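Local coordinates for protein benzoylformate Decarboxylase (Polynucleobacter necessarius, PDB 4K9Q) that probably decarboxylates benzoylformate to benzaldehyde and carbon dioxide, using thiamine diphosphate held with a magnesium ion, at residues Ala73-Ala78 against Ile116-Pro121; Glu343-Met348 against Val355-Lys360; Leu496-Glu499 against Glu503-Thr506. One frame throughout, in Å; residues are numbered along the deposited sequence.

Contact 1 (Ala73-Ala78 against Ile116-Pro121). With TPP (thiamine diphosphate), chain D.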
loop_
_atom_site.group_PDB
_atom_site.type_symbol
_atom_site.label_atom_id
_atom_site.label_comp_id
_atom_site.label_asym_id
_atom_site.label_seq_id
_atom_site.Cartn_x
_atom_site.Cartn_y
_atom_site.Cartn_z
ATOM N N ALA A 73 -17.177 5.151 -3.496
ATOM C CA ALA A 73 -18.374 4.300 -3.461
ATOM C C ALA A 73 -18.509 3.514 -4.756
ATOM O O ALA A 73 -18.730 2.301 -4.753
ATOM C CB ALA A 73 -19.629 5.143 -3.242
ATOM N N GLY A 74 -18.386 4.228 -5.866
ATOM C CA GLY A 74 -18.493 3.633 -7.179
ATOM C C GLY A 74 -17.307 2.742 -7.470
ATOM O O GLY A 74 -17.464 1.621 -7.971
ATOM N N LEU A 75 -16.107 3.230 -7.167
ATOM C CA LEU A 75 -14.919 2.406 -7.376
ATOM C C LEU A 75 -15.020 1.103 -6.584
ATOM O O LEU A 75 -14.688 0.039 -7.096
ATOM C CB LEU A 75 -13.650 3.174 -7.025
ATOM C CG LEU A 75 -12.357 2.376 -7.187
ATOM C CD1 LEU A 75 -12.136 1.986 -8.644
ATOM C CD2 LEU A 75 -11.196 3.205 -6.661
ATOM N N GLY A 76 -15.501 1.184 -5.347
ATOM C CA GLY A 76 -15.688 -0.004 -4.528
ATOM C C GLY A 76 -16.591 -1.040 -5.182
ATOM O O GLY A 76 -16.235 -2.215 -5.267
ATOM N N ASN A 77 -17.762 -0.612 -5.645
ATOM C CA ASN A 77 -18.686 -1.534 -6.310
ATOM C C ASN A 77 -18.062 -2.190 -7.538
ATOM O O ASN A 77 -18.485 -3.281 -7.961
ATOM C CB ASN A 77 -19.976 -0.814 -6.715
ATOM C CG ASN A 77 -20.923 -0.605 -5.547
ATOM O OD1 ASN A 77 -20.706 -1.138 -4.456
ATOM N ND2 ASN A 77 -21.983 0.165 -5.772
ATOM N N ALA A 78 -17.086 -1.505 -8.133
ATOM C CA ALA A 78 -16.451 -1.980 -9.361
ATOM C C ALA A 78 -15.235 -2.897 -9.180
ATOM O O ALA A 78 -14.700 -3.390 -10.173
ATOM C CB ALA A 78 -16.053 -0.787 -10.235
ATOM N N ILE A 116 -5.549 6.639 -4.366
ATOM C CA ILE A 116 -4.627 5.871 -5.201
ATOM C C ILE A 116 -4.416 4.454 -4.682
ATOM O O ILE A 116 -4.006 3.565 -5.436
ATOM C CB ILE A 116 -3.261 6.560 -5.393
ATOM C CG1 ILE A 116 -2.504 6.651 -4.064
ATOM C CG2 ILE A 116 -3.446 7.938 -6.032
ATOM C CD1 ILE A 116 -1.047 7.123 -4.194
ATOM N N ASN A 117 -4.679 4.239 -3.398
ATOM C CA ASN A 117 -4.477 2.915 -2.827
ATOM C C ASN A 117 -5.667 1.979 -2.930
ATOM O O ASN A 117 -5.501 0.766 -2.861
ATOM C CB ASN A 117 -3.981 3.009 -1.388
ATOM C CG ASN A 117 -2.538 3.471 -1.320
ATOM O OD1 ASN A 117 -1.782 3.245 -2.258
ATOM N ND2 ASN A 117 -2.154 4.122 -0.224
ATOM N N MET A 118 -6.858 2.536 -3.122
ATOM C CA MET A 118 -8.048 1.692 -3.194
ATOM C C MET A 118 -8.018 0.601 -4.286
ATOM O O MET A 118 -8.294 -0.555 -3.992
ATOM C CB MET A 118 -9.320 2.537 -3.296
ATOM C CG MET A 118 -10.573 1.693 -3.086
ATOM S SD MET A 118 -12.072 2.650 -2.959
ATOM C CE MET A 118 -13.247 1.326 -2.599
ATOM N N PRO A 119 -7.676 0.959 -5.542
ATOM C CA PRO A 119 -7.722 -0.054 -6.617
ATOM C C PRO A 119 -6.532 -1.024 -6.633
ATOM O O PRO A 119 -6.582 -2.013 -7.362
ATOM C CB PRO A 119 -7.724 0.796 -7.889
ATOM C CG PRO A 119 -6.979 2.032 -7.498
ATOM C CD PRO A 119 -7.303 2.290 -6.055
ATOM N N LYS A 120 -5.484 -0.743 -5.856
ATOM C CA LYS A 120 -4.362 -1.676 -5.728
ATOM C C LYS A 120 -4.862 -2.992 -5.106
ATOM O O LYS A 120 -5.674 -2.975 -4.173
ATOM C CB LYS A 120 -3.257 -1.069 -4.852
ATOM C CG LYS A 120 -2.573 0.172 -5.449
ATOM C CD LYS A 120 -1.505 0.694 -4.486
ATOM C CE LYS A 120 -0.813 1.946 -5.020
ATOM N NZ LYS A 120 0.216 1.613 -6.045
ATOM N N PRO A 121 -4.346 -4.137 -5.578
ATOM C CA PRO A 121 -3.241 -4.308 -6.529
ATOM C C PRO A 121 -3.711 -4.544 -7.963
ATOM O O PRO A 121 -3.035 -5.259 -8.705
ATOM C CB PRO A 121 -2.581 -5.592 -6.021
ATOM C CG PRO A 121 -3.764 -6.411 -5.549
ATOM C CD PRO A 121 -4.726 -5.414 -4.945
HETATM N "N1'" TPP D . -23.013 5.160 -7.247
HETATM C "C2'" TPP D . -22.896 4.815 -5.909
HETATM C CM2 TPP D . -22.454 3.436 -5.517
HETATM N "N3'" TPP D . -23.165 5.735 -4.914
HETATM C "C4'" TPP D . -23.562 7.006 -5.249
HETATM N "N4'" TPP D . -23.805 7.893 -4.286
HETATM C "C5'" TPP D . -23.719 7.353 -6.591
HETATM C "C6'" TPP D . -23.428 6.435 -7.599
HETATM C "C7'" TPP D . -24.152 8.748 -6.959
HETATM N N3 TPP D . -25.538 9.102 -6.685
HETATM C C2 TPP D . -25.959 9.860 -5.603
HETATM S S1 TPP D . -27.546 10.130 -5.564
HETATM C C5 TPP D . -27.760 9.299 -6.934
HETATM C C4 TPP D . -26.590 8.781 -7.483
HETATM C CM4 TPP D . -26.495 7.967 -8.749
HETATM C C6 TPP D . -29.167 9.225 -7.456
HETATM C C7 TPP D . -30.162 8.525 -6.544
HETATM O O7 TPP D . -31.315 8.349 -7.335
HETATM P PA TPP D . -32.663 7.715 -6.729
HETATM O O1A TPP D . -32.300 6.554 -5.848
HETATM O O2A TPP D . -33.580 7.297 -7.833
HETATM O O3A TPP D . -33.225 8.856 -5.745
HETATM P PB TPP D . -33.898 10.265 -6.129
HETATM O O1B TPP D . -32.809 11.286 -6.052
HETATM O O2B TPP D . -34.956 10.517 -5.078
HETATM O O3B TPP D . -34.464 10.236 -7.512
#
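The helical turn that carries Leu75 and Gly76 faces the loop residues Met118 and Pro119 with 7.6 Å between the CA atoms of Leu75 and Pro119, and no hydrogen bond crosses the gap, which is closed by apolar contacts. Met118 and Leu75 share the work about equally. The methionine chain is fully extended, with CG anti to the backbone N (chi1 -168°), and this straightness carries the terminal methyl to the helix backbone, where Met118 CE touches Gly76 CA at 3.4 Å. The fit is tight: a beta carbon on Gly76 would sit only 3.2 Å from Met118 CE. Leu75 runs alongside the methionine in the opposite direction, its CD2 methyl lying 3.8 Å from Met118 SD and also against CB and CG of the same chain. That one methyl meets the proline ring as well, with Leu75 CD2 4.0 Å from Pro119 CD. Helix 71-77 follows strand 66-69 in the parallel sheet of the N-terminal domain of this thiamine diphosphate enzyme, and Phe155 of strand 154-159 packs against both Leu75 and Pro119. Trp122 of the second subunit packs on Met118. The other side of the helix belongs to the cofactor, whose polar contacts include Gly430 and Ser431 of the second subunit. Asn77 ND2 is hydrogen-bonded to Glu47 and only packs against the pyrimidine methyl CM2, at 3.3 Å. Ala73 CB approaches N3' of the same ring at 4.0 Å.

Contact 2 (Glu343-Met348 against Val355-Lys360)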
loop_
_atom_site.group_PDB
_atom_site.type_symbol
_atom_site.label_atom_id
_atom_site.label_comp_id
_atom_site.label_asym_id
_atom_site.label_seq_id
_atom_site.Cartn_x
_atom_site.Cartn_y
_atom_site.Cartn_z
ATOM N N GLU A 343 -26.512 -35.993 -27.446
ATOM C CA GLU A 343 -27.204 -36.243 -26.188
ATOM C C GLU A 343 -28.610 -36.786 -26.458
ATOM O O GLU A 343 -29.173 -36.571 -27.529
ATOM C CB GLU A 343 -27.267 -34.939 -25.372
ATOM C CG GLU A 343 -27.961 -35.027 -24.014
ATOM C CD GLU A 343 -27.296 -36.009 -23.063
ATOM O OE1 GLU A 343 -27.663 -37.206 -23.088
ATOM O OE2 GLU A 343 -26.417 -35.582 -22.275
ATOM N N ASP A 344 -29.155 -37.498 -25.476
ATOM C CA ASP A 344 -30.524 -38.006 -25.527
ATOM C C ASP A 344 -31.528 -36.860 -25.375
ATOM O O ASP A 344 -31.720 -36.334 -24.278
ATOM C CB ASP A 344 -30.718 -39.037 -24.409
ATOM C CG ASP A 344 -32.057 -39.745 -24.482
ATOM O OD1 ASP A 344 -32.948 -39.293 -25.235
ATOM O OD2 ASP A 344 -32.220 -40.746 -23.759
ATOM N N ARG A 345 -32.173 -36.481 -26.474
ATOM C CA ARG A 345 -33.103 -35.356 -26.466
ATOM C C ARG A 345 -34.462 -35.737 -25.913
ATOM O O ARG A 345 -35.330 -34.877 -25.732
ATOM C CB ARG A 345 -33.264 -34.778 -27.871
ATOM C CG ARG A 345 -31.963 -34.246 -28.434
ATOM C CD ARG A 345 -32.179 -33.456 -29.692
ATOM N NE ARG A 345 -30.899 -33.115 -30.296
ATOM C CZ ARG A 345 -30.736 -32.178 -31.222
ATOM N NH1 ARG A 345 -31.776 -31.477 -31.644
ATOM N NH2 ARG A 345 -29.527 -31.947 -31.721
ATOM N N THR A 346 -34.655 -37.023 -25.661
ATOM C CA THR A 346 -35.928 -37.489 -25.131
ATOM C C THR A 346 -35.956 -37.366 -23.610
ATOM O O THR A 346 -37.014 -37.470 -22.992
ATOM C CB THR A 346 -36.234 -38.950 -25.544
ATOM O OG1 THR A 346 -35.421 -39.860 -24.793
ATOM C CG2 THR A 346 -35.996 -39.158 -27.029
ATOM N N ALA A 347 -34.793 -37.128 -23.010
ATOM C CA ALA A 347 -34.693 -37.102 -21.556
ATOM C C ALA A 347 -35.294 -35.821 -20.988
ATOM O O ALA A 347 -35.147 -34.737 -21.560
ATOM C CB ALA A 347 -33.236 -37.281 -21.095
ATOM N N MET A 348 -36.007 -35.977 -19.877
ATOM C CA MET A 348 -36.573 -34.863 -19.127
ATOM C C MET A 348 -36.296 -35.131 -17.659
ATOM O O MET A 348 -36.431 -36.267 -17.203
ATOM C CB MET A 348 -38.081 -34.764 -19.348
ATOM C CG MET A 348 -38.476 -33.940 -20.539
ATOM S SD MET A 348 -38.471 -32.171 -20.187
ATOM C CE MET A 348 -39.127 -31.560 -21.739
ATOM N N VAL A 355 -29.466 -29.059 -24.933
ATOM C CA VAL A 355 -29.778 -27.638 -25.052
ATOM C C VAL A 355 -28.722 -26.952 -25.925
ATOM O O VAL A 355 -29.051 -26.208 -26.854
ATOM C CB VAL A 355 -29.866 -26.951 -23.668
ATOM C CG1 VAL A 355 -30.001 -25.432 -23.819
ATOM C CG2 VAL A 355 -31.042 -27.516 -22.879
ATOM N N LEU A 356 -27.454 -27.218 -25.631
ATOM C CA LEU A 356 -26.358 -26.639 -26.401
ATOM C C LEU A 356 -26.399 -27.049 -27.876
ATOM O O LEU A 356 -26.202 -26.211 -28.760
ATOM C CB LEU A 356 -25.015 -27.006 -25.779
ATOM C CG LEU A 356 -24.711 -26.340 -24.436
ATOM C CD1 LEU A 356 -23.628 -27.114 -23.729
ATOM C CD2 LEU A 356 -24.335 -24.858 -24.619
ATOM N N GLU A 357 -26.653 -28.328 -28.139
ATOM C CA GLU A 357 -26.792 -28.812 -29.515
ATOM C C GLU A 357 -27.887 -28.079 -30.278
ATOM O O GLU A 357 -27.714 -27.745 -31.451
ATOM C CB GLU A 357 -27.093 -30.307 -29.536
ATOM C CG GLU A 357 -25.924 -31.195 -29.149
ATOM C CD GLU A 357 -26.345 -32.645 -29.090
ATOM O OE1 GLU A 357 -26.814 -33.153 -30.132
ATOM O OE2 GLU A 357 -26.239 -33.265 -28.007
ATOM N N VAL A 358 -29.020 -27.843 -29.618
ATOM C CA VAL A 358 -30.124 -27.110 -30.238
ATOM C C VAL A 358 -29.718 -25.674 -30.577
ATOM O O VAL A 358 -30.047 -25.148 -31.641
ATOM C CB VAL A 358 -31.389 -27.141 -29.355
ATOM C CG1 VAL A 358 -32.453 -26.200 -29.901
ATOM C CG2 VAL A 358 -31.914 -28.566 -29.287
ATOM N N LEU A 359 -28.974 -25.036 -29.682
ATOM C CA LEU A 359 -28.504 -23.688 -29.969
ATOM C C LEU A 359 -27.526 -23.703 -31.147
ATOM O O LEU A 359 -27.647 -22.902 -32.072
ATOM C CB LEU A 359 -27.840 -23.078 -28.741
ATOM C CG LEU A 359 -28.723 -22.851 -27.525
ATOM C CD1 LEU A 359 -27.874 -22.301 -26.388
ATOM C CD2 LEU A 359 -29.838 -21.883 -27.875
ATOM N N LYS A 360 -26.574 -24.628 -31.116
ATOM C CA LYS A 360 -25.566 -24.713 -32.169
ATOM C C LYS A 360 -26.202 -24.928 -33.552
ATOM O O LYS A 360 -25.904 -24.197 -34.505
ATOM C CB LYS A 360 -24.549 -25.815 -31.834
ATOM C CG LYS A 360 -23.549 -26.117 -32.927
ATOM C CD LYS A 360 -22.660 -24.928 -33.224
ATOM C CE LYS A 360 -21.779 -25.209 -34.435
ATOM N NZ LYS A 360 -20.769 -24.145 -34.658
HETATM O O HOH W 1 -28.725 -34.894 -29.676
#
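Glu357 receives the backbone of Glu343 through a nearly straight bond, Glu343 N to Glu357 OE2, 2.8 Å long with an angle of 169° at the hydrogen, on the syn lone pair. The same oxygen is bonded to His353 ND1, one turn earlier on helix 352-361. Its mate, OE1, takes a hydrogen from a water 2.6 Å from Glu357 OE1, and this water also donates to Glu343 O while accepting from Arg345 NE, which it meets in the guanidinium plane at 2.9 Å. Arg345 reaches the glutamate directly, but the salt bridge from Arg345 NH2 to Glu357 OE1 is weak, at 3.4 Å with the two planes 77° apart; the stronger polar partner of Arg345 is Glu361, met through NH1. Over one guanidinium face lies Val358, with CG2 3.7 Å from Arg345 NH1. Within the loop, further donors find acceptors. Glu343 is bent by its rotation about CB-CG (chi2 60°), which turns its carboxylate away from Glu357 and lets OE1 accept Asp344 N at 2.8 Å on the anti side while pairing with Arg351. Asp344 OD1 accepts both Thr346 N and Thr346 OG1, the first bond forming an Asx turn within the type I turn from Asp344 to Ala347. A leucine in place of Glu357 would probably strand Glu343 N and His353 ND1 without their acceptor and let the bridging water drift. With donors on both oxygens, the Glu357 carboxylate is likely to stay ionised, tying the loop to the helix by polar bonds more than by apolar packing.

Contact 3 (Leu496-Glu499 against Glu503-Thr506)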
loop_
_atom_site.group_PDB
_atom_site.type_symbol
_atom_site.label_atom_id
_atom_site.label_comp_id
_atom_site.label_asym_id
_atom_site.label_seq_id
_atom_site.Cartn_x
_atom_site.Cartn_y
_atom_site.Cartn_z
ATOM N N LEU A 496 -38.678 -14.974 -21.724
ATOM C CA LEU A 496 -39.609 -16.085 -21.593
ATOM C C LEU A 496 -38.891 -17.340 -21.146
ATOM O O LEU A 496 -37.663 -17.450 -21.253
ATOM C CB LEU A 496 -40.340 -16.352 -22.910
ATOM C CG LEU A 496 -39.575 -17.187 -23.933
ATOM C CD1 LEU A 496 -40.526 -17.757 -24.993
ATOM C CD2 LEU A 496 -38.502 -16.336 -24.557
ATOM N N LYS A 497 -39.672 -18.282 -20.636
ATOM C CA LYS A 497 -39.173 -19.582 -20.224
ATOM C C LYS A 497 -39.635 -20.645 -21.215
ATOM O O LYS A 497 -40.801 -20.648 -21.632
ATOM C CB LYS A 497 -39.703 -19.898 -18.829
ATOM C CG LYS A 497 -39.201 -21.201 -18.233
ATOM C CD LYS A 497 -39.576 -21.263 -16.748
ATOM C CE LYS A 497 -39.183 -22.577 -16.116
ATOM N NZ LYS A 497 -39.708 -22.701 -14.725
ATOM N N VAL A 498 -38.731 -21.535 -21.605
ATOM C CA VAL A 498 -39.080 -22.616 -22.534
ATOM C C VAL A 498 -39.006 -23.952 -21.801
ATOM O O VAL A 498 -38.168 -24.128 -20.929
ATOM C CB VAL A 498 -38.182 -22.610 -23.788
ATOM C CG1 VAL A 498 -38.379 -21.309 -24.586
ATOM C CG2 VAL A 498 -36.715 -22.785 -23.411
ATOM N N GLU A 499 -39.889 -24.887 -22.142
ATOM C CA GLU A 499 -39.941 -26.163 -21.421
ATOM C C GLU A 499 -39.601 -27.366 -22.292
ATOM O O GLU A 499 -39.503 -28.487 -21.790
ATOM C CB GLU A 499 -41.319 -26.371 -20.782
ATOM C CG GLU A 499 -41.703 -25.332 -19.732
ATOM C CD GLU A 499 -40.984 -25.531 -18.409
ATOM O OE1 GLU A 499 -40.302 -26.565 -18.241
ATOM O OE2 GLU A 499 -41.096 -24.648 -17.531
ATOM N N GLU A 503 -39.570 -25.704 -28.206
ATOM C CA GLU A 503 -39.830 -24.345 -27.745
ATOM C C GLU A 503 -38.539 -23.533 -27.724
ATOM O O GLU A 503 -38.531 -22.359 -28.094
ATOM C CB GLU A 503 -40.476 -24.351 -26.363
ATOM C CG GLU A 503 -41.931 -24.833 -26.381
ATOM C CD GLU A 503 -42.564 -24.871 -25.007
ATOM O OE1 GLU A 503 -41.952 -24.363 -24.042
ATOM O OE2 GLU A 503 -43.688 -25.409 -24.893
ATOM N N LEU A 504 -37.451 -24.167 -27.293
ATOM C CA LEU A 504 -36.154 -23.502 -27.311
ATOM C C LEU A 504 -35.774 -23.085 -28.724
ATOM O O LEU A 504 -35.329 -21.965 -28.941
ATOM C CB LEU A 504 -35.065 -24.412 -26.729
ATOM C CG LEU A 504 -33.635 -23.875 -26.834
ATOM C CD1 LEU A 504 -33.502 -22.560 -26.076
ATOM C CD2 LEU A 504 -32.685 -24.919 -26.291
ATOM N N LYS A 505 -35.927 -23.989 -29.687
ATOM C CA LYS A 505 -35.591 -23.651 -31.063
ATOM C C LYS A 505 -36.370 -22.423 -31.520
ATOM O O LYS A 505 -35.805 -21.486 -32.087
ATOM C CB LYS A 505 -35.856 -24.831 -32.001
ATOM C CG LYS A 505 -35.703 -24.479 -33.471
ATOM C CD LYS A 505 -36.048 -25.653 -34.359
ATOM C CE LYS A 505 -36.019 -25.233 -35.817
ATOM N NZ LYS A 505 -36.357 -26.365 -36.722
ATOM N N THR A 506 -37.673 -22.427 -31.267
ATOM C CA THR A 506 -38.528 -21.323 -31.693
ATOM C C THR A 506 -38.105 -20.010 -31.040
ATOM O O THR A 506 -38.017 -18.973 -31.701
ATOM C CB THR A 506 -39.999 -21.590 -31.358
ATOM O OG1 THR A 506 -40.416 -22.791 -32.020
ATOM C CG2 THR A 506 -40.870 -20.430 -31.823
HETATM O O HOH W 2 -42.117 -21.070 -24.730
#
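The carboxylate of Glu503 is met from above its plane by the backbone of the preceding loop: Glu499 N donates to Glu503 OE1 over 2.9 Å, nearly straight at 169°, yet 37° out of the carboxylate plane. A water adds a weak bond to the same oxygen and another, equally weak, to Lys497 O. The Glu503 chain is extended beyond CG, and with CG anti to the carbonyl carbon (chi1 -72°) it reaches back from the helix to the residue just beyond Val498. Glu499 sends its own carboxylate elsewhere, Glu499 OE2 forming a long salt bridge with Lys497 NZ at 3.7 Å, and the two acidic groups stay well apart. These residues form the turn of a beta-alpha-beta unit, in which strand 494-497, outermost in this chain's sheet, leads into helix 501-513 and on to the neighbouring parallel strand 517-523. At the helix start Thr500 OG1 is hydrogen-bonded to Glu503 N, so Glu503 is held through its backbone as well as its side chain. Next to the polar bond, Val498 packs against the helix. The CG1 methyl of Val498 sits 3.7 Å from Glu503 O. Its other methyl, Val498 CG2, meets Leu504 CB at 4.0 Å, the valine and leucine chains slanting across one another. Beyond this pair, Leu504 is buried against Ile520 of strand 517-523 and against Val358 and Leu359 of helix 352-361.

In the fold
The three contacts follow one another along the chain, contact 1 in the N-terminal thiamine-binding domain and contact 3 in the C-terminal one, each domain built on a parallel sheet. Contacts 2 and 3 are neighbours, centres 12 Å apart: contact 2 ties a loop to helix 352-361, which packs on helix 501-513 of the C-terminal domain, with Val355 CG1 3.7 Å from Leu504 CD2, and Met348 CE rests by Glu499 O. Contact 1 stands far off, its nearest atoms about 28 Å from contact 2 and about 27 Å from contact 3. Its helix borders thiamine diphosphate bound by the second subunit, whereas contacts 2 and 3 lie away from the annotated sites.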